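Local coordinates for protein cellulose hydrolase (Bacillus licheniformis, PDB 4YZT) that hydrolyses internal beta-1,4-glucosidic bonds of cellulose as a tri-modular family 5 endoglucanase, at residues A[34-39]-A[302-307]. Residues are numbered along the deposited sequence; the frame is centred on the assembly and turned at random.
Sequences GWNLGN and MWWDNG. With BGC (beta-D-glucopyranose), chain B; BGC (beta-D-glucopyranose), chain C; BGC (beta-D-glucopyranose), chain D.
Trp35 and Asp305 both hold CG anti to the backbone N (chi1 173° and -174°), which brings indole and carboxylate together across the contact. Trp35 NE1 gives its hydrogen to Asp305 OD2 at 2.9 Å. The carboxylate stands nearly perpendicular to the ring, and OD2 is met on its anti side, somewhat out of the carboxylate plane. Its other oxygen, OD1, accepts from Gly307 N in an Asx turn, and Phe311 N also binds OD2. The carboxylate is thus gripped at both oxygens.

Asn36 ND2 donates to Trp303 O at 3.0 Å from above the carbonyl plane, while Asn36 N reaches the same oxygen at 2.9 Å. Trp303 O therefore takes two hydrogens. Arg72 donates to Asn36 OD1, and Gly270 O takes a hydrogen from ND2. CB of Asn36 packs 3.5 Å from Trp304 CE3, and Gly38 CA lies against CH2 of that ring.

Beyond the strands, the two segments form part of the glycan site. Trp304 NE1 donates to O2 of the chain B glucose at 3.0 Å, and C3 of the chain C glucose sits over one face of the indole, offset toward its rim. Asn39 ND2 and Asn306 ND2 converge on O3 of the chain B glucose, at 3.0 and 3.1 Å. Asn51 OD1 also accepts from Asn39 ND2, and Asn308 N donates to Asn306 OD1.

Parallel strands 34-36 and 299-303, first and last of the eight, close the TIM barrel here. Strand 70-73 flanks the first, strand 267-272 the last, and helix 57-66 packs against Trp35 and Leu37.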
loop_
_atom_site.group_PDB
_atom_site.type_symbol
_atom_site.label_atom_id
_atom_site.label_comp_id
_atom_site.label_asym_id
_atom_site.label_seq_id
_atom_site.Cartn_x
_atom_site.Cartn_y
_atom_site.Cartn_z
ATOM N N GLY A 34 -4.835 -10.215 -5.211
ATOM C CA GLY A 34 -4.213 -10.801 -4.034
ATOM C C GLY A 34 -4.068 -9.804 -2.893
ATOM O O GLY A 34 -4.234 -8.592 -3.083
ATOM N N TRP A 35 -3.742 -10.317 -1.708
ATOM C CA TRP A 35 -3.569 -9.487 -0.512
ATOM C C TRP A 35 -2.447 -10.026 0.368
ATOM O O TRP A 35 -2.323 -11.242 0.534
ATOM C CB TRP A 35 -4.886 -9.449 0.256
ATOM C CG TRP A 35 -4.891 -8.784 1.597
ATOM C CD1 TRP A 35 -5.160 -7.461 1.863
ATOM C CD2 TRP A 35 -4.724 -9.420 2.876
ATOM N NE1 TRP A 35 -5.139 -7.239 3.227
ATOM C CE2 TRP A 35 -4.874 -8.423 3.865
ATOM C CE3 TRP A 35 -4.435 -10.727 3.275
ATOM C CZ2 TRP A 35 -4.764 -8.700 5.227
ATOM C CZ3 TRP A 35 -4.306 -10.995 4.632
ATOM C CH2 TRP A 35 -4.461 -9.986 5.588
ATOM N N ASN A 36 -1.632 -9.134 0.926
ATOM C CA ASN A 36 -0.516 -9.528 1.799
ATOM C C ASN A 36 -0.874 -9.516 3.274
ATOM O O ASN A 36 -1.490 -8.557 3.749
ATOM C CB ASN A 36 0.690 -8.592 1.607
ATOM C CG ASN A 36 1.511 -8.919 0.378
ATOM O OD1 ASN A 36 2.539 -9.614 0.466
ATOM N ND2 ASN A 36 1.108 -8.368 -0.768
ATOM N N LEU A 37 -0.469 -10.562 3.997
ATOM C CA LEU A 37 -0.559 -10.569 5.458
ATOM C C LEU A 37 0.696 -9.903 6.015
ATOM O O LEU A 37 1.579 -10.567 6.562
ATOM C CB LEU A 37 -0.697 -11.998 6.012
ATOM C CG LEU A 37 -0.940 -12.157 7.523
ATOM C CD1 LEU A 37 -2.362 -11.765 7.948
ATOM C CD2 LEU A 37 -0.635 -13.585 7.964
ATOM N N GLY A 38 0.783 -8.587 5.860
ATOM C CA GLY A 38 2.009 -7.869 6.186
ATOM C C GLY A 38 2.271 -7.718 7.679
ATOM O O GLY A 38 1.347 -7.803 8.491
ATOM N N ASN A 39 3.544 -7.518 8.034
ATOM C CA ASN A 39 3.954 -7.222 9.411
ATOM C C ASN A 39 3.425 -8.236 10.439
ATOM O O ASN A 39 2.980 -7.868 11.542
ATOM C CB ASN A 39 3.520 -5.790 9.794
ATOM C CG ASN A 39 4.410 -4.704 9.156
ATOM O OD1 ASN A 39 5.166 -4.963 8.218
ATOM N ND2 ASN A 39 4.321 -3.480 9.686
ATOM N N MET A 302 -0.774 -8.174 -6.142
ATOM C CA MET A 302 -0.971 -8.515 -4.732
ATOM C C MET A 302 -0.773 -7.273 -3.853
ATOM O O MET A 302 0.303 -6.678 -3.829
ATOM C CB MET A 302 -0.024 -9.654 -4.321
ATOM C CG MET A 302 -0.128 -10.880 -5.256
ATOM S SD MET A 302 0.527 -12.433 -4.598
ATOM C CE MET A 302 -0.771 -12.879 -3.442
ATOM N N TRP A 303 -1.828 -6.899 -3.127
ATOM C CA TRP A 303 -1.903 -5.613 -2.401
ATOM C C TRP A 303 -1.108 -5.646 -1.097
ATOM O O TRP A 303 -1.286 -6.568 -0.290
ATOM C CB TRP A 303 -3.383 -5.314 -2.108
ATOM C CG TRP A 303 -3.814 -3.899 -1.856
ATOM C CD1 TRP A 303 -3.100 -2.748 -2.050
ATOM C CD2 TRP A 303 -5.107 -3.496 -1.383
ATOM N NE1 TRP A 303 -3.880 -1.648 -1.708
ATOM C CE2 TRP A 303 -5.114 -2.089 -1.308
ATOM C CE3 TRP A 303 -6.258 -4.195 -1.015
ATOM C CZ2 TRP A 303 -6.229 -1.369 -0.871
ATOM C CZ3 TRP A 303 -7.367 -3.477 -0.586
ATOM C CH2 TRP A 303 -7.336 -2.081 -0.506
ATOM N N TRP A 304 -0.243 -4.661 -0.882
ATOM C CA TRP A 304 0.491 -4.604 0.391
ATOM C C TRP A 304 -0.351 -3.964 1.472
ATOM O O TRP A 304 -0.769 -2.803 1.368
ATOM C CB TRP A 304 1.823 -3.852 0.265
ATOM C CG TRP A 304 2.569 -3.830 1.587
ATOM C CD1 TRP A 304 2.767 -2.758 2.412
ATOM C CD2 TRP A 304 3.191 -4.956 2.236
ATOM N NE1 TRP A 304 3.468 -3.150 3.541
ATOM C CE2 TRP A 304 3.744 -4.491 3.451
ATOM C CE3 TRP A 304 3.334 -6.310 1.904
ATOM C CZ2 TRP A 304 4.434 -5.331 4.330
ATOM C CZ3 TRP A 304 4.018 -7.140 2.776
ATOM C CH2 TRP A 304 4.558 -6.648 3.978
ATOM N N ASP A 305 -0.582 -4.739 2.525
ATOM C CA ASP A 305 -1.346 -4.281 3.670
ATOM C C ASP A 305 -0.551 -4.617 4.935
ATOM O O ASP A 305 -0.439 -5.788 5.317
ATOM C CB ASP A 305 -2.727 -4.941 3.663
ATOM C CG ASP A 305 -3.648 -4.406 4.745
ATOM O OD1 ASP A 305 -3.179 -3.638 5.612
ATOM O OD2 ASP A 305 -4.851 -4.755 4.726
ATOM N N ASN A 306 0.027 -3.607 5.576
ATOM C CA ASN A 306 0.808 -3.878 6.778
ATOM C C ASN A 306 -0.032 -3.955 8.060
ATOM O O ASN A 306 0.514 -4.088 9.151
ATOM C CB ASN A 306 1.924 -2.836 6.952
ATOM C CG ASN A 306 1.404 -1.434 7.279
ATOM O OD1 ASN A 306 0.200 -1.204 7.423
ATOM N ND2 ASN A 306 2.334 -0.489 7.416
ATOM N N GLY A 307 -1.354 -3.869 7.920
ATOM C CA GLY A 307 -2.241 -3.971 9.064
ATOM C C GLY A 307 -2.737 -2.616 9.541
ATOM O O GLY A 307 -3.719 -2.527 10.278
HETATM C C2 BGC B . 5.988 -2.095 6.143
HETATM C C3 BGC B . 6.430 -1.323 7.345
HETATM C C4 BGC B . 7.539 -2.041 8.049
HETATM C C5 BGC B . 8.692 -2.312 7.100
HETATM C C6 BGC B . 9.770 -3.084 7.814
HETATM C C1 BGC B . 7.152 -2.360 5.222
HETATM O O2 BGC B . 4.951 -1.399 5.417
HETATM O O3 BGC B . 5.278 -1.105 8.218
HETATM O O4 BGC B . 8.088 -1.276 9.192
HETATM O O5 BGC B . 8.255 -3.073 5.910
HETATM O O6 BGC B . 10.938 -3.163 6.999
HETATM C C2 BGC C . 8.929 -4.819 1.635
HETATM C C3 BGC C . 7.889 -4.638 2.685
HETATM C C4 BGC C . 7.779 -3.240 3.105
HETATM C C5 BGC C . 7.469 -2.380 1.879
HETATM C C6 BGC C . 7.226 -0.919 2.142
HETATM C C1 BGC C . 8.522 -3.871 0.540
HETATM O O1 BGC C . 9.089 -4.093 -0.716
HETATM O O2 BGC C . 8.910 -6.169 1.074
HETATM O O3 BGC C . 8.102 -5.545 3.857
HETATM O O4 BGC C . 6.721 -3.140 4.125
HETATM O O5 BGC C . 8.611 -2.497 0.972
HETATM O O6 BGC C . 8.451 -0.361 2.592
HETATM C C2 BGC D . 8.557 -1.454 11.517
HETATM C C3 BGC D . 7.987 -1.868 12.844
HETATM C C4 BGC D . 6.676 -1.236 13.132
HETATM C C5 BGC D . 5.738 -1.423 11.977
HETATM C C6 BGC D . 4.494 -0.641 12.227
HETATM C C1 BGC D . 7.583 -1.742 10.416
HETATM O O2 BGC D . 9.796 -2.127 11.237
HETATM O O3 BGC D . 8.933 -1.528 13.882
HETATM O O4 BGC D . 5.972 -1.864 14.254
HETATM O O5 BGC D . 6.352 -0.999 10.700
HETATM O O6 BGC D . 4.824 0.724 12.197
#